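Local coordinates for protein threonine phosphate decarboxylase-like enzyme (Sulfurospirillum multivorans, PDB 6OUX) that catalyses the pyridoxal phosphate-dependent decarboxylation of L-serine O-phosphate to ethanolamine O-phosphate for norcobamide biosynthesis, at residues I352-M357 against I368-R373; G25-S30 against A47-N52; E311-I316 against C380-L385. One frame throughout, in Å; residues are numbered along the deposited sequence.

Interaction 1 (I352-M357 against I368-R373)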
loop_
_atom_site.group_PDB
_atom_site.type_symbol
_atom_site.label_atom_id
_atom_site.label_comp_id
_atom_site.label_asym_id
_atom_site.label_seq_id
_atom_site.Cartn_x
_atom_site.Cartn_y
_atom_site.Cartn_z
ATOM N N ILE A 352 28.347 -9.659 -6.319
ATOM C CA ILE A 352 27.176 -9.822 -7.191
ATOM C C ILE A 352 26.181 -10.727 -6.510
ATOM O O ILE A 352 26.556 -11.873 -6.209
ATOM C CB ILE A 352 27.602 -10.419 -8.531
ATOM C CG1 ILE A 352 28.523 -9.397 -9.276
ATOM C CG2 ILE A 352 26.383 -10.730 -9.384
ATOM C CD1 ILE A 352 29.159 -9.898 -10.557
ATOM N N TYR A 353 24.929 -10.242 -6.314
ATOM C CA TYR A 353 23.807 -11.079 -5.768
ATOM C C TYR A 353 22.842 -11.567 -6.857
ATOM O O TYR A 353 22.326 -10.748 -7.625
ATOM C CB TYR A 353 22.993 -10.282 -4.771
ATOM C CG TYR A 353 22.214 -11.071 -3.767
ATOM C CD1 TYR A 353 22.383 -12.457 -3.604
ATOM C CD2 TYR A 353 21.337 -10.428 -2.937
ATOM C CE1 TYR A 353 21.647 -13.168 -2.660
ATOM C CE2 TYR A 353 20.620 -11.142 -1.992
ATOM C CZ TYR A 353 20.796 -12.506 -1.852
ATOM O OH TYR A 353 20.076 -13.213 -0.900
ATOM N N VAL A 354 22.652 -12.881 -6.948
ATOM C CA VAL A 354 21.678 -13.478 -7.877
ATOM C C VAL A 354 20.775 -14.421 -7.070
ATOM O O VAL A 354 21.053 -14.691 -5.897
ATOM C CB VAL A 354 22.325 -14.186 -9.093
ATOM C CG1 VAL A 354 23.278 -13.266 -9.803
ATOM C CG2 VAL A 354 23.029 -15.508 -8.737
ATOM N N ARG A 355 19.666 -14.853 -7.669
ATOM C CA ARG A 355 18.574 -15.520 -6.945
ATOM C C ARG A 355 18.653 -17.017 -7.245
ATOM O O ARG A 355 18.654 -17.464 -8.421
ATOM C CB ARG A 355 17.199 -14.852 -7.334
ATOM C CG ARG A 355 15.887 -15.360 -6.691
ATOM C CD ARG A 355 16.053 -15.338 -5.196
ATOM N NE ARG A 355 14.850 -15.529 -4.394
ATOM C CZ ARG A 355 14.257 -16.702 -4.142
ATOM N NH1 ARG A 355 14.655 -17.822 -4.748
ATOM N NH2 ARG A 355 13.215 -16.728 -3.310
ATOM N N THR A 356 18.761 -17.813 -6.199
ATOM C CA THR A 356 18.616 -19.264 -6.385
ATOM C C THR A 356 17.226 -19.685 -6.898
ATOM O O THR A 356 16.182 -19.081 -6.543
ATOM C CB THR A 356 18.899 -20.050 -5.097
ATOM O OG1 THR A 356 18.935 -21.433 -5.416
ATOM C CG2 THR A 356 17.852 -19.835 -4.016
ATOM N N MET A 357 17.207 -20.782 -7.668
ATOM C CA MET A 357 15.914 -21.451 -7.996
ATOM C C MET A 357 15.601 -22.686 -7.167
ATOM O O MET A 357 14.495 -23.256 -7.292
ATOM C CB MET A 357 15.846 -21.791 -9.463
ATOM C CG MET A 357 15.850 -20.495 -10.260
ATOM S SD MET A 357 14.363 -19.522 -10.538
ATOM C CE MET A 357 14.319 -18.354 -9.258
ATOM N N ILE A 368 19.917 -20.614 -11.381
ATOM C CA ILE A 368 19.886 -19.274 -10.844
ATOM C C ILE A 368 19.100 -18.359 -11.800
ATOM O O ILE A 368 19.151 -18.534 -13.022
ATOM C CB ILE A 368 21.285 -18.694 -10.609
ATOM C CG1 ILE A 368 22.183 -18.747 -11.857
ATOM C CG2 ILE A 368 21.970 -19.430 -9.483
ATOM C CD1 ILE A 368 23.472 -17.958 -11.659
ATOM N N ARG A 369 18.425 -17.387 -11.233
ATOM C CA ARG A 369 17.743 -16.336 -12.014
ATOM C C ARG A 369 18.517 -15.055 -11.878
ATOM O O ARG A 369 18.735 -14.580 -10.754
ATOM C CB ARG A 369 16.329 -16.090 -11.522
ATOM C CG ARG A 369 15.482 -15.292 -12.542
ATOM C CD ARG A 369 14.249 -14.744 -11.895
ATOM N NE ARG A 369 14.526 -13.797 -10.827
ATOM C CZ ARG A 369 13.577 -13.248 -10.068
ATOM N NH1 ARG A 369 12.322 -13.550 -10.284
ATOM N NH2 ARG A 369 13.872 -12.388 -9.121
ATOM N N ILE A 370 18.914 -14.470 -13.023
ATOM C CA ILE A 370 19.700 -13.216 -12.996
ATOM C C ILE A 370 18.928 -12.085 -13.688
ATOM O O ILE A 370 18.569 -12.205 -14.822
ATOM C CB ILE A 370 21.068 -13.359 -13.738
ATOM C CG1 ILE A 370 21.779 -14.642 -13.280
ATOM C CG2 ILE A 370 21.913 -12.093 -13.519
ATOM C CD1 ILE A 370 23.090 -14.929 -13.986
ATOM N N ALA A 371 18.701 -10.995 -12.976
ATOM C CA ALA A 371 18.021 -9.845 -13.562
ATOM C C ALA A 371 18.993 -9.095 -14.466
ATOM O O ALA A 371 20.176 -8.946 -14.110
ATOM C CB ALA A 371 17.556 -8.915 -12.459
ATOM N N GLY A 372 18.531 -8.599 -15.593
ATOM C CA GLY A 372 19.393 -7.910 -16.539
ATOM C C GLY A 372 19.620 -6.530 -15.991
ATOM O O GLY A 372 18.667 -5.910 -15.481
ATOM N N ARG A 373 20.894 -6.114 -15.948
ATOM C CA ARG A 373 21.266 -4.780 -15.449
ATOM C C ARG A 373 21.727 -3.825 -16.587
ATOM O O ARG A 373 21.300 -3.968 -17.745
ATOM C CB ARG A 373 22.333 -4.919 -14.349
ATOM C CG ARG A 373 21.956 -5.820 -13.198
ATOM C CD ARG A 373 20.524 -5.723 -12.733
ATOM N NE ARG A 373 20.190 -4.411 -12.220
ATOM C CZ ARG A 373 18.944 -3.948 -12.112
ATOM N NH1 ARG A 373 17.866 -4.713 -12.452
ATOM N NH2 ARG A 373 18.772 -2.710 -11.652
#

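Interaction 2 (G25-S30 against A47-N52)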
loop_
_atom_site.group_PDB
_atom_site.type_symbol
_atom_site.label_atom_id
_atom_site.label_comp_id
_atom_site.label_asym_id
_atom_site.label_seq_id
_atom_site.Cartn_x
_atom_site.Cartn_y
_atom_site.Cartn_z
ATOM N N GLY A 25 10.204 -14.136 -1.904
ATOM C CA GLY A 25 10.428 -12.979 -2.756
ATOM C C GLY A 25 11.828 -12.986 -3.383
ATOM O O GLY A 25 12.598 -13.940 -3.260
ATOM N N SER A 26 12.165 -11.841 -3.949
ATOM C CA SER A 26 13.334 -11.663 -4.793
ATOM C C SER A 26 14.670 -11.810 -4.046
ATOM O O SER A 26 15.630 -12.344 -4.608
ATOM C CB SER A 26 13.246 -10.258 -5.450
ATOM O OG SER A 26 12.329 -10.298 -6.531
ATOM N N HIS A 27 14.750 -11.302 -2.821
ATOM C CA HIS A 27 15.973 -11.494 -1.994
ATOM C C HIS A 27 15.760 -12.541 -0.903
ATOM O O HIS A 27 15.221 -12.224 0.168
ATOM C CB HIS A 27 16.395 -10.212 -1.303
ATOM C CG HIS A 27 16.647 -9.083 -2.236
ATOM N ND1 HIS A 27 15.658 -8.213 -2.625
ATOM C CD2 HIS A 27 17.782 -8.658 -2.840
ATOM C CE1 HIS A 27 16.176 -7.295 -3.424
ATOM N NE2 HIS A 27 17.459 -7.547 -3.578
ATOM N N SER A 28 16.207 -13.754 -1.176
ATOM C CA SER A 28 16.226 -14.818 -0.182
ATOM C C SER A 28 17.629 -15.420 -0.085
ATOM O O SER A 28 18.124 -16.078 -1.033
ATOM C CB SER A 28 15.243 -15.915 -0.549
ATOM O OG SER A 28 15.084 -16.855 0.532
ATOM N N PRO A 29 18.305 -15.175 1.022
ATOM C CA PRO A 29 17.873 -14.354 2.183
ATOM C C PRO A 29 17.755 -12.839 1.926
ATOM O O PRO A 29 18.260 -12.318 0.897
ATOM C CB PRO A 29 18.942 -14.638 3.224
ATOM C CG PRO A 29 20.156 -15.084 2.429
ATOM C CD PRO A 29 19.605 -15.822 1.244
ATOM N N SER A 30 17.127 -12.142 2.869
ATOM C CA SER A 30 16.854 -10.731 2.719
ATOM C C SER A 30 18.137 -9.997 2.779
ATOM O O SER A 30 19.055 -10.448 3.430
ATOM C CB SER A 30 15.946 -10.213 3.849
ATOM O OG SER A 30 16.706 -9.836 4.993
ATOM N N ALA A 47 21.570 -8.276 -8.673
ATOM C CA ALA A 47 20.773 -8.787 -9.814
ATOM C C ALA A 47 19.640 -9.755 -9.401
ATOM O O ALA A 47 19.280 -10.640 -10.157
ATOM C CB ALA A 47 21.697 -9.411 -10.851
ATOM N N CYS A 48 19.043 -9.541 -8.232
ATOM C CA CYS A 48 17.907 -10.311 -7.784
ATOM C C CYS A 48 16.579 -9.686 -8.123
ATOM O O CYS A 48 15.672 -10.367 -8.593
ATOM C CB CYS A 48 17.912 -10.455 -6.262
ATOM S SG CYS A 48 19.115 -11.598 -5.626
ATOM N N TYR A 49 16.430 -8.399 -7.837
ATOM C CA TYR A 49 15.171 -7.738 -8.127
ATOM C C TYR A 49 15.067 -7.264 -9.583
ATOM O O TYR A 49 16.047 -6.930 -10.256
ATOM C CB TYR A 49 14.876 -6.573 -7.160
ATOM C CG TYR A 49 15.732 -5.404 -7.457
ATOM C CD1 TYR A 49 17.077 -5.412 -7.086
ATOM C CD2 TYR A 49 15.238 -4.299 -8.145
ATOM C CE1 TYR A 49 17.909 -4.352 -7.380
ATOM C CE2 TYR A 49 16.077 -3.237 -8.467
ATOM C CZ TYR A 49 17.416 -3.275 -8.072
ATOM O OH TYR A 49 18.296 -2.248 -8.325
ATOM N N LEU A 50 13.838 -7.234 -10.042
ATOM C CA LEU A 50 13.527 -7.047 -11.443
ATOM C C LEU A 50 13.171 -5.579 -11.675
ATOM O O LEU A 50 12.335 -4.996 -10.988
ATOM C CB LEU A 50 12.452 -7.971 -11.842
ATOM C CG LEU A 50 12.654 -9.415 -11.383
ATOM C CD1 LEU A 50 11.436 -10.202 -11.749
ATOM C CD2 LEU A 50 13.892 -10.064 -11.988
ATOM N N SER A 51 13.882 -4.972 -12.591
ATOM C CA SER A 51 13.731 -3.572 -12.851
ATOM C C SER A 51 14.226 -3.347 -14.267
ATOM O O SER A 51 14.707 -4.268 -14.905
ATOM C CB SER A 51 14.623 -2.808 -11.891
ATOM O OG SER A 51 14.179 -1.484 -11.869
ATOM N N ASN A 52 14.108 -2.128 -14.759
ATOM C CA ASN A 52 14.821 -1.681 -15.921
ATOM C C ASN A 52 15.637 -0.459 -15.398
ATOM O O ASN A 52 15.066 0.586 -15.145
ATOM C CB ASN A 52 13.841 -1.317 -17.073
ATOM C CG ASN A 52 14.538 -0.612 -18.259
ATOM O OD1 ASN A 52 15.741 -0.253 -18.205
ATOM N ND2 ASN A 52 13.803 -0.365 -19.282
HETATM O O HOH W 1 11.743 -8.300 -8.131
#

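Interaction 3 (E311-I316 against C380-L385)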
loop_
_atom_site.group_PDB
_atom_site.type_symbol
_atom_site.label_atom_id
_atom_site.label_comp_id
_atom_site.label_asym_id
_atom_site.label_seq_id
_atom_site.Cartn_x
_atom_site.Cartn_y
_atom_site.Cartn_z
ATOM N N GLU A 311 23.165 -13.244 -25.258
ATOM C CA GLU A 311 24.135 -13.713 -26.204
ATOM C C GLU A 311 25.483 -13.928 -25.508
ATOM O O GLU A 311 26.168 -14.958 -25.750
ATOM C CB GLU A 311 24.285 -12.687 -27.349
ATOM C CG GLU A 311 25.105 -13.181 -28.511
ATOM C CD GLU A 311 25.284 -12.142 -29.594
ATOM O OE1 GLU A 311 25.816 -11.035 -29.309
ATOM O OE2 GLU A 311 24.894 -12.447 -30.738
ATOM N N ALA A 312 25.845 -13.034 -24.605
ATOM C CA ALA A 312 27.101 -13.159 -23.921
ATOM C C ALA A 312 27.087 -14.386 -22.993
ATOM O O ALA A 312 28.083 -15.084 -22.871
ATOM C CB ALA A 312 27.407 -11.922 -23.141
ATOM N N LEU A 313 25.949 -14.620 -22.346
ATOM C CA LEU A 313 25.794 -15.752 -21.458
ATOM C C LEU A 313 25.897 -17.043 -22.235
ATOM O O LEU A 313 26.429 -17.981 -21.710
ATOM C CB LEU A 313 24.452 -15.687 -20.712
ATOM C CG LEU A 313 24.419 -14.608 -19.636
ATOM C CD1 LEU A 313 22.973 -14.385 -19.196
ATOM C CD2 LEU A 313 25.255 -14.926 -18.405
ATOM N N LEU A 314 25.376 -17.059 -23.464
ATOM C CA LEU A 314 25.402 -18.257 -24.325
ATOM C C LEU A 314 26.827 -18.664 -24.643
ATOM O O LEU A 314 27.102 -19.828 -24.921
ATOM C CB LEU A 314 24.575 -18.056 -25.607
ATOM C CG LEU A 314 23.058 -18.293 -25.389
ATOM C CD1 LEU A 314 22.226 -17.925 -26.611
ATOM C CD2 LEU A 314 22.788 -19.738 -25.005
ATOM N N GLY A 315 27.717 -17.691 -24.594
ATOM C CA GLY A 315 29.132 -17.889 -24.771
ATOM C C GLY A 315 29.815 -18.668 -23.669
ATOM O O GLY A 315 30.923 -19.090 -23.870
ATOM N N ILE A 316 29.176 -18.846 -22.502
ATOM C CA ILE A 316 29.772 -19.568 -21.397
ATOM C C ILE A 316 29.517 -21.067 -21.630
ATOM O O ILE A 316 28.360 -21.559 -21.728
ATOM C CB ILE A 316 29.198 -19.149 -20.047
ATOM C CG1 ILE A 316 29.423 -17.655 -19.803
ATOM C CG2 ILE A 316 29.827 -19.942 -18.921
ATOM C CD1 ILE A 316 28.789 -17.124 -18.516
ATOM N N CYS A 380 30.249 -7.434 -15.979
ATOM C CA CYS A 380 30.805 -7.925 -14.725
ATOM C C CYS A 380 30.221 -9.301 -14.326
ATOM O O CYS A 380 30.916 -10.217 -13.897
ATOM C CB CYS A 380 30.529 -6.929 -13.576
ATOM S SG CYS A 380 31.472 -5.370 -13.717
ATOM N N ILE A 381 28.931 -9.435 -14.494
ATOM C CA ILE A 381 28.286 -10.707 -14.229
ATOM C C ILE A 381 28.829 -11.799 -15.149
ATOM O O ILE A 381 29.126 -12.900 -14.701
ATOM C CB ILE A 381 26.754 -10.560 -14.361
ATOM C CG1 ILE A 381 26.221 -9.643 -13.289
ATOM C CG2 ILE A 381 26.116 -11.910 -14.225
ATOM C CD1 ILE A 381 24.782 -9.216 -13.481
ATOM N N VAL A 382 28.921 -11.521 -16.436
ATOM C CA VAL A 382 29.347 -12.529 -17.367
ATOM C C VAL A 382 30.816 -12.970 -17.016
ATOM O O VAL A 382 31.174 -14.169 -17.036
ATOM C CB VAL A 382 29.291 -12.028 -18.832
ATOM C CG1 VAL A 382 29.893 -13.099 -19.742
ATOM C CG2 VAL A 382 27.860 -11.726 -19.264
ATOM N N MET A 383 31.638 -11.963 -16.759
ATOM C CA MET A 383 33.043 -12.174 -16.389
ATOM C C MET A 383 33.152 -13.030 -15.146
ATOM O O MET A 383 33.841 -14.041 -15.175
ATOM C CB MET A 383 33.799 -10.834 -16.227
ATOM C CG MET A 383 34.351 -10.319 -17.561
ATOM S SD MET A 383 35.190 -8.688 -17.585
ATOM C CE MET A 383 36.080 -8.948 -19.122
ATOM N N ALA A 384 32.469 -12.605 -14.082
ATOM C CA ALA A 384 32.408 -13.354 -12.835
ATOM C C ALA A 384 31.973 -14.788 -12.995
ATOM O O ALA A 384 32.690 -15.707 -12.522
ATOM C CB ALA A 384 31.538 -12.657 -11.833
ATOM N N LEU A 385 30.868 -15.015 -13.691
ATOM C CA LEU A 385 30.424 -16.394 -14.002
ATOM C C LEU A 385 31.440 -17.238 -14.756
ATOM O O LEU A 385 31.578 -18.463 -14.485
ATOM C CB LEU A 385 29.089 -16.434 -14.785
ATOM C CG LEU A 385 27.873 -16.062 -13.953
ATOM C CD1 LEU A 385 26.687 -15.825 -14.887
ATOM C CD2 LEU A 385 27.531 -17.054 -12.869
#

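Interaction 1 (I352-M357 against I368-R373)
Two nearly straight backbone hydrogen bonds join Arg355 and Arg369. Arg369 N donates to Arg355 O at 2.8 Å. Arg355 N donates to Arg369 O at 3.2 Å, with an angle of 163° at the hydrogen. Both donors lie in the plane of the carbonyl they meet. Arg355 O also receives a CA-H contact from Ile368 CA at 3.3 Å.

The arrangement is an antiparallel beta hairpin of strands 352-356 and 367-371. Arg355 and Arg369 form a hydrogen-bonded pair and share one face. Thr356 and Ile368 form the next, non-hydrogen-bonded pair on the other face.

The apolar contacts centre on Val354. Val354 and Ile368 cross obliquely, with Val354 CG2 3.8 Å from Ile368 CD1. Val354 and Ile370 lie side by side, with Val354 CG1 4.0 Å from Ile370 CG1. Met357, bent at chi2 and chi3, sets its CE 3.8 Å from Arg369 CB.

Both arginines probably bind O-phospho-L-serine. Arg355 NH1 donates to Thr356 O at 2.7 Å, with that oxygen in the guanidinium plane, and forms a salt bridge with Asp359. The Arg369 chain, bent at chi3, brings NH2 to a hydrogen bond with Cys48 O and NH1 to one with Asn181 O.

Interaction 2 (G25-S30 against A47-N52)
Ala47 leads into the contact through its backbone, which bonds to Tyr353 and Ala371 of the neighbouring strands.

Cys48 makes the closest approach. Its CB lies 3.4 Å from Ser26 O and 3.9 Å from His27 CD2. The same CB sits over one face of the imidazole, 4.2 Å from the centroid of the His27 ring and 28° off its normal. This is a CH-pi contact. Cys48 SG is anti to its own carbonyl carbon (chi1 -74°) and reaches the ring only obliquely, at 5.0 Å from the His27 centroid. His27 chi2 of 89° turns the ring so that this face meets Cys48. His27 NE2 is hydrogen-bonded to Asp46 OD2, while Asp46 OD1 is bonded to Cys48 N. One carboxylate thus fixes both partners of the CH-pi contact. An alanine in place of His27 would remove the imidazole, and would probably leave Cys48 CB less well packed and the Asp46 carboxylate without one of its bonds.

Tyr49 lies alongside His27, and the two side chains point the same way. Tyr49 CB is 4.0 Å from His27 CE1.

Leu50 is joined through its backbone. A water accepts from Leu50 N at 3.0 Å and is hydrogen-bonded to Ser26 OG at 2.6 Å.

Asn52 ends the segment as the N-cap of helix 53-68.

Two irregular loops therefore meet beside the probable substrate site. Gly25 O is hydrogen-bonded to Arg355 NH2, consistent with a second-shell group that orients an arginine of the O-phospho-L-serine site. The setting is the active site of an enzyme of the aminotransferase class I and II family.

Interaction 3 (E311-I316 against C380-L385)
No ring or other flat side chain meets across 311-316 and 380-385, so the contact has no stacked faces or edges to describe. The side-chain groups that touch are methyls and a methylene. Outside the segments, the ring of Phe309 touches Val382 and Ile381.

Val382 points at the other helix and spreads its two methyls over it. CG2, anti to its own carbonyl carbon, meets Ala312 CB at 3.9 Å. The same CG2 lies 4.2 Å from Leu313 CD2. CG1, anti to the backbone N (chi1 174°), faces Ile316, whose CD1 is 4.4 Å away.

Leu385 lies one turn further along its helix. Its CD1 meets Leu313 CD2 at 3.9 Å, and these two leucines cross obliquely. Its CB carries Ile316 CD1 at 3.8 Å. Ile316 and Leu385 cross at about a right angle, so the extended Ile316 chain (chi2 176°) meets Leu385 with its tip.

Ile316 lies near the C-terminal part of helix 289-314. Ile316 N is hydrogen-bonded to Leu313 O at 3.0 Å. The Ile316 side chain points towards the other helix. The contact joins the C-terminal part of helix 289-314 to helix 375-388. Leu385 also touches Val342 and Leu346 of helix 339-350, and Leu313 touches Val321.

Only carbon groups of the side chains meet here. The contact therefore rests on apolar burial and shape, and gives no direction of the kind a hydrogen bond would impose.

In the fold
From the N terminus, interaction 2 comes first. It closes a loop of sixteen residues that holds helix 31-37 and strand 45-46. It is complete long before the other two contacts open. Interaction 3 opens near the C-terminal part of helix 289-314 and closes on helix 375-388. Interaction 1 is nested inside that loop, as a hairpin with ten residues between its segments. No contacts cross along the chain. In space, interactions 1 and 2 lie about 7 Å apart between centres, and Tyr353 OH bonds to Pro29 O. Interaction 3 lies about 13 Å from interaction 1, where Ile370 and Ile352 pack on helix 375-388. The five-strand sheet thus links the N-terminal loops to the helices.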